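Local structure of RNA-dependent RNA Polymerase (Bombyx mori cytoplasmic polyhedrosis virus, 6TZ0) at residues 757-760 with 761-765; 864-867 with 868-872; 1144-1147 with 1148-1151. The protein catalyses RNA-templated RNA synthesis, making the viral plus strands in transcription and probably also the minus strands that restore the double-stranded genome. All blocks are in the same frame, centred on the assembly; numbering follows the deposited sequence.

Contact 1 (757-760 with 761-765)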
# COMPACT_ATOMS: atom_id res chain seq x y z
N MET A 757 -10.27 2.19 25.19
CA MET A 757 -11.18 1.09 25.48
C MET A 757 -11.84 0.55 24.22
O MET A 757 -12.11 -0.65 24.14
CB MET A 757 -12.24 1.52 26.48
CG MET A 757 -11.73 1.63 27.88
SD MET A 757 -11.05 0.06 28.43
CE MET A 757 -12.54 -0.93 28.54
N MET A 758 -12.08 1.41 23.23
CA MET A 758 -12.64 0.92 21.97
C MET A 758 -11.64 0.05 21.23
O MET A 758 -12.01 -0.99 20.65
CB MET A 758 -13.08 2.09 21.10
CG MET A 758 -13.88 1.67 19.87
SD MET A 758 -14.44 3.02 18.82
CE MET A 758 -12.93 3.44 17.96
N GLU A 759 -10.36 0.42 21.26
CA GLU A 759 -9.31 -0.40 20.66
C GLU A 759 -9.14 -1.72 21.39
O GLU A 759 -8.98 -2.78 20.76
CB GLU A 759 -8.00 0.38 20.66
CG GLU A 759 -6.83 -0.35 20.04
CD GLU A 759 -5.56 0.48 20.03
OE1 GLU A 759 -5.60 1.63 20.52
OE2 GLU A 759 -4.53 -0.01 19.53
N LEU A 760 -9.21 -1.69 22.73
CA LEU A 760 -9.10 -2.92 23.51
C LEU A 760 -10.28 -3.84 23.25
O LEU A 760 -10.10 -5.06 23.11
CB LEU A 760 -8.96 -2.58 25.00
CG LEU A 760 -8.58 -3.60 26.07
CD1 LEU A 760 -9.78 -4.34 26.64
CD2 LEU A 760 -7.58 -4.61 25.52
N ASN A 761 -11.49 -3.29 23.15
CA ASN A 761 -12.67 -4.10 22.87
C ASN A 761 -12.63 -4.68 21.46
O ASN A 761 -13.05 -5.82 21.25
CB ASN A 761 -13.94 -3.27 23.06
CG ASN A 761 -14.27 -3.04 24.51
OD1 ASN A 761 -14.11 -3.93 25.34
ND2 ASN A 761 -14.73 -1.84 24.82
N ALA A 762 -12.09 -3.93 20.49
CA ALA A 762 -11.97 -4.47 19.14
C ALA A 762 -10.95 -5.60 19.08
O ALA A 762 -11.17 -6.61 18.40
CB ALA A 762 -11.59 -3.36 18.16
N LEU A 763 -9.84 -5.48 19.82
CA LEU A 763 -8.85 -6.56 19.83
C LEU A 763 -9.35 -7.80 20.57
O LEU A 763 -9.06 -8.93 20.16
CB LEU A 763 -7.55 -6.07 20.46
CG LEU A 763 -6.74 -5.06 19.66
CD1 LEU A 763 -5.64 -4.51 20.52
CD2 LEU A 763 -6.14 -5.72 18.44
N ILE A 764 -10.11 -7.59 21.65
CA ILE A 764 -10.73 -8.69 22.37
C ILE A 764 -11.76 -9.40 21.50
O ILE A 764 -11.84 -10.63 21.48
CB ILE A 764 -11.33 -8.17 23.70
CG1 ILE A 764 -10.21 -7.84 24.70
CG2 ILE A 764 -12.33 -9.12 24.30
CD1 ILE A 764 -9.35 -9.01 25.05
N ASP A 765 -12.53 -8.63 20.72
CA ASP A 765 -13.49 -9.24 19.80
C ASP A 765 -12.79 -9.94 18.64
O ASP A 765 -13.34 -10.90 18.09
CB ASP A 765 -14.46 -8.19 19.29
CG ASP A 765 -15.38 -7.68 20.36
OD1 ASP A 765 -15.65 -8.43 21.32
OD2 ASP A 765 -15.84 -6.52 20.26
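N761 sits one turn beyond M757 on helix 754-766, an alpha-helix in which regular i to i+4 hydrogen bonds join the two segments. The N761 backbone N donates to M757 O at 2.9 Å, with an N-H...O angle of 157°. The asparagine side chain then stays close to that same carbonyl. Its CB lies 3.4 Å from M757 O. CG stands anti to the carbonyl carbon and beside the backbone N (chi1 -74°), which turns the amide back along the helix and brings CG to 3.2 Å from M757 O. OD1 is farther off, whereas ND2 approaches M757 O at an angle too poor for a hydrogen bond and donates instead to G843 O in a neighbouring loop. L760 and I764 repeat the spacing on an apolar side of the helix. They run side by side in the same direction, with L760 CD1 4.0 Å from I764 CG1, and both also touch helix 774-786, L760 on C784 and I764 on L777. E759 CG passes 4.4 Å from L763 CD1, while E759 OE2 forms salt bridges with NH1 of R141 and NH1 of R744.

Contact 2 (864-867 with 868-872); sequences FTAR and GAYKR
A866 and Y870 form the close-packed side of this local contact. A866 CB lies 3.9 Å from Y870 CD2, approaching the ring obliquely, while A866 O lies in the ring plane at its edge. T865 OG1 comes to the edge as well, 4.3 Å from Y870 CE2. The ring reaches this place because Y870 CG is anti to its own backbone N (chi1 -176°), and it also packs on Y1139 and on L1184 and R1188 of helix 1174-1188.

The backbone here passes from a very short strand, 867-868, into a single 3-10 turn, 869-871, that leads to helix 873-878. R867 pairs with V1142 and A869 with H1140, an antiparallel match to the chain around strand 1141-1142. G868 ends the strand with a positive phi (90°), in a region of backbone space open chiefly to glycine, and its O accepts a weak hydrogen bond from K871 N at 3.5 Å.

No hydrogen bond crosses between the segments anywhere in the contact. The side where R867 and G868 are partly exposed is the looser one, and R867 CA comes no nearer to K871 CG than 4.2 Å. The two basic chains take different courses. R867 runs extended from CG to NE, whereas K871 is bent at chi2 and chi3, which lays its CD 3.8 Å from A866 O. R867 bonds through NE to E844 O and through NH2 in a salt bridge to D765 of helix 754-766, while K871 NZ reaches Y845 O and a salt bridge with E861 OE1. R867 NE and K871 NZ remain 6.9 Å apart, each with an acid of its own, which probably offsets whatever repulsion persists between them.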
# COMPACT_ATOMS: atom_id res chain seq x y z
N PHE A 864 -20.46 -12.28 24.06
CA PHE A 864 -21.31 -11.95 22.94
C PHE A 864 -22.32 -10.87 23.29
O PHE A 864 -23.35 -10.75 22.62
CB PHE A 864 -22.05 -13.19 22.45
CG PHE A 864 -21.15 -14.31 22.09
CD1 PHE A 864 -20.43 -14.28 20.92
CD2 PHE A 864 -21.04 -15.41 22.91
CE1 PHE A 864 -19.62 -15.32 20.58
CE2 PHE A 864 -20.23 -16.46 22.57
CZ PHE A 864 -19.51 -16.41 21.41
N THR A 865 -22.07 -10.09 24.33
CA THR A 865 -23.03 -9.08 24.72
C THR A 865 -22.86 -7.82 23.87
O THR A 865 -21.76 -7.48 23.42
CB THR A 865 -22.90 -8.75 26.21
OG1 THR A 865 -23.87 -7.77 26.58
CG2 THR A 865 -21.52 -8.25 26.56
N ALA A 866 -23.98 -7.15 23.63
CA ALA A 866 -24.00 -6.00 22.76
C ALA A 866 -23.45 -4.78 23.48
O ALA A 866 -23.49 -4.67 24.70
CB ALA A 866 -25.42 -5.72 22.27
N ARG A 867 -22.92 -3.85 22.69
CA ARG A 867 -22.40 -2.60 23.21
C ARG A 867 -23.27 -1.47 22.69
O ARG A 867 -24.32 -1.69 22.09
CB ARG A 867 -20.94 -2.41 22.83
CG ARG A 867 -20.03 -3.41 23.51
CD ARG A 867 -18.59 -3.20 23.15
NE ARG A 867 -17.73 -4.14 23.86
CZ ARG A 867 -17.35 -5.31 23.38
NH1 ARG A 867 -16.57 -6.11 24.10
NH2 ARG A 867 -17.73 -5.68 22.17
N GLY A 868 -22.83 -0.24 22.95
CA GLY A 868 -23.62 0.90 22.56
C GLY A 868 -24.57 1.31 23.67
O GLY A 868 -24.21 1.28 24.84
N ALA A 869 -25.80 1.68 23.30
CA ALA A 869 -26.78 2.12 24.28
C ALA A 869 -27.36 0.98 25.10
O ALA A 869 -28.08 1.24 26.06
CB ALA A 869 -27.91 2.88 23.58
N TYR A 870 -27.07 -0.28 24.74
CA TYR A 870 -27.59 -1.41 25.50
C TYR A 870 -26.87 -1.58 26.84
O TYR A 870 -27.39 -2.27 27.72
CB TYR A 870 -27.48 -2.68 24.64
CG TYR A 870 -28.07 -3.92 25.27
CD1 TYR A 870 -29.44 -4.03 25.47
CD2 TYR A 870 -27.27 -4.99 25.63
CE1 TYR A 870 -29.99 -5.16 26.03
CE2 TYR A 870 -27.81 -6.13 26.19
CZ TYR A 870 -29.17 -6.21 26.39
OH TYR A 870 -29.71 -7.34 26.94
N LYS A 871 -25.73 -0.92 27.03
CA LYS A 871 -25.04 -0.98 28.32
C LYS A 871 -25.74 -0.15 29.40
O LYS A 871 -25.42 -0.30 30.58
CB LYS A 871 -23.60 -0.50 28.15
CG LYS A 871 -22.76 -1.39 27.26
CD LYS A 871 -22.58 -2.76 27.88
CE LYS A 871 -21.68 -2.68 29.09
NZ LYS A 871 -21.44 -4.03 29.68
N ARG A 872 -26.69 0.70 29.02
CA ARG A 872 -27.43 1.50 30.00
C ARG A 872 -28.42 0.65 30.78
O ARG A 872 -28.83 1.04 31.88
CB ARG A 872 -28.11 2.67 29.28
CG ARG A 872 -28.75 3.70 30.19
CD ARG A 872 -29.25 4.91 29.46
NE ARG A 872 -30.00 5.77 30.38
CZ ARG A 872 -29.45 6.69 31.17
NH1 ARG A 872 -30.21 7.41 31.97
NH2 ARG A 872 -28.14 6.89 31.15

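Contact 3 (1144-1147 with 1148-1151)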
# COMPACT_ATOMS: atom_id res chain seq x y z
N SER A 1144 -20.47 -6.98 16.44
CA SER A 1144 -19.36 -6.99 15.50
C SER A 1144 -19.31 -8.31 14.77
O SER A 1144 -19.71 -9.35 15.31
CB SER A 1144 -18.03 -6.74 16.24
OG SER A 1144 -16.93 -6.77 15.34
N PRO A 1145 -18.85 -8.32 13.51
CA PRO A 1145 -18.74 -9.59 12.78
C PRO A 1145 -17.67 -10.53 13.31
O PRO A 1145 -17.84 -11.75 13.20
CB PRO A 1145 -18.43 -9.14 11.35
CG PRO A 1145 -18.97 -7.76 11.27
CD PRO A 1145 -18.73 -7.16 12.61
N ARG A 1146 -16.57 -10.02 13.86
CA ARG A 1146 -15.60 -10.89 14.51
C ARG A 1146 -16.14 -11.46 15.82
O ARG A 1146 -15.67 -12.51 16.27
CB ARG A 1146 -14.30 -10.14 14.79
CG ARG A 1146 -13.54 -9.74 13.55
CD ARG A 1146 -12.93 -10.96 12.91
NE ARG A 1146 -12.18 -10.64 11.71
CZ ARG A 1146 -11.63 -11.55 10.91
NH1 ARG A 1146 -10.97 -11.17 9.83
NH2 ARG A 1146 -11.74 -12.83 11.21
N GLN A 1147 -17.11 -10.78 16.42
CA GLN A 1147 -17.71 -11.23 17.66
C GLN A 1147 -18.73 -12.33 17.40
O GLN A 1147 -18.75 -13.36 18.08
CB GLN A 1147 -18.34 -10.04 18.37
CG GLN A 1147 -18.81 -10.29 19.78
CD GLN A 1147 -19.39 -9.05 20.43
OE1 GLN A 1147 -19.55 -8.02 19.77
NE2 GLN A 1147 -19.68 -9.13 21.71
N LEU A 1148 -19.60 -12.11 16.42
CA LEU A 1148 -20.61 -13.09 15.99
C LEU A 1148 -20.14 -13.77 14.71
O LEU A 1148 -20.69 -13.59 13.63
CB LEU A 1148 -21.96 -12.40 15.79
CG LEU A 1148 -22.98 -12.07 16.90
CD1 LEU A 1148 -23.67 -13.27 17.45
CD2 LEU A 1148 -22.34 -11.36 18.05
N PHE A 1149 -19.08 -14.58 14.85
CA PHE A 1149 -18.35 -15.08 13.68
C PHE A 1149 -19.11 -16.21 12.99
O PHE A 1149 -19.46 -16.10 11.81
CB PHE A 1149 -16.96 -15.51 14.13
CG PHE A 1149 -16.05 -15.96 13.02
CD1 PHE A 1149 -15.39 -15.04 12.23
CD2 PHE A 1149 -15.81 -17.31 12.82
CE1 PHE A 1149 -14.53 -15.46 11.23
CE2 PHE A 1149 -14.96 -17.72 11.82
CZ PHE A 1149 -14.32 -16.80 11.02
N PHE A 1150 -19.36 -17.31 13.69
CA PHE A 1150 -20.22 -18.38 13.18
C PHE A 1150 -21.69 -18.19 13.51
O PHE A 1150 -22.53 -18.91 12.96
CB PHE A 1150 -19.80 -19.75 13.72
CG PHE A 1150 -18.63 -20.36 13.02
CD1 PHE A 1150 -18.78 -20.88 11.74
CD2 PHE A 1150 -17.41 -20.46 13.65
CE1 PHE A 1150 -17.71 -21.45 11.10
CE2 PHE A 1150 -16.34 -21.04 13.01
CZ PHE A 1150 -16.49 -21.54 11.73
N LEU A 1151 -22.03 -17.24 14.37
CA LEU A 1151 -23.39 -17.11 14.87
C LEU A 1151 -24.18 -16.12 14.01
O LEU A 1151 -23.63 -15.33 13.25
CB LEU A 1151 -23.38 -16.67 16.33
CG LEU A 1151 -23.34 -17.68 17.47
CD1 LEU A 1151 -24.62 -18.46 17.43
CD2 LEU A 1151 -22.14 -18.61 17.42
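An isolated helical turn, 1145-1147, follows strand 1141-1142, and the contact forms where the chain leaves it. S1144 O accepts the closing hydrogen bond from L1148 N at 3.0 Å, nearly straight with an N-H...O angle of 168°. The same oxygen takes a weaker bond from Q1147 N, so two donors grip it. One residue on, F1149 N makes a weak, long bond to Q1147 O (3.5 Å) across L1148, in the manner of an inverse gamma turn. P1145 O receives a C-H...O contact from F1149 CA at 3.4 Å and also lies near the plane of the F1149 ring, at its edge.

R1146 and F1149 extend side by side. Their guanidinium and ring planes are only 8° apart, and R1146 NH2 meets F1149 CE1 obliquely at 3.8 Å; the F1149 ring also meets that of F732. Q1147 and L1148 run alongside each other too, and the leucine continues onto Y1183 and L1187 of helix 1174-1188. With CG anti to the backbone N (chi1 -170°) and the chain extended beyond it, Q1147 carries its amide on to the 863-865 loop. There NE2 donates to M863 O and probably to T865 O, which would fix which way round the buried amide is turned.

Along the chain the three contacts come in series, each between adjoining segments, so each closes only a local turn and none nests within or crosses another. Contact 1 is a length of helix 754-766, contact 2 the passage from strand 867-868 into a 3-10 turn, and contact 3 the isolated turn after strand 1141-1142. In space their centres lie about 14 to 15 Å apart, and all three touch one another. D765 is the shared point: besides its salt bridge to contact 2, it packs on R1146. F864 packs on Q1147. Two parts of the C-terminal region, a strand-to-turn passage and a loop, are thus joined to helix 754-766.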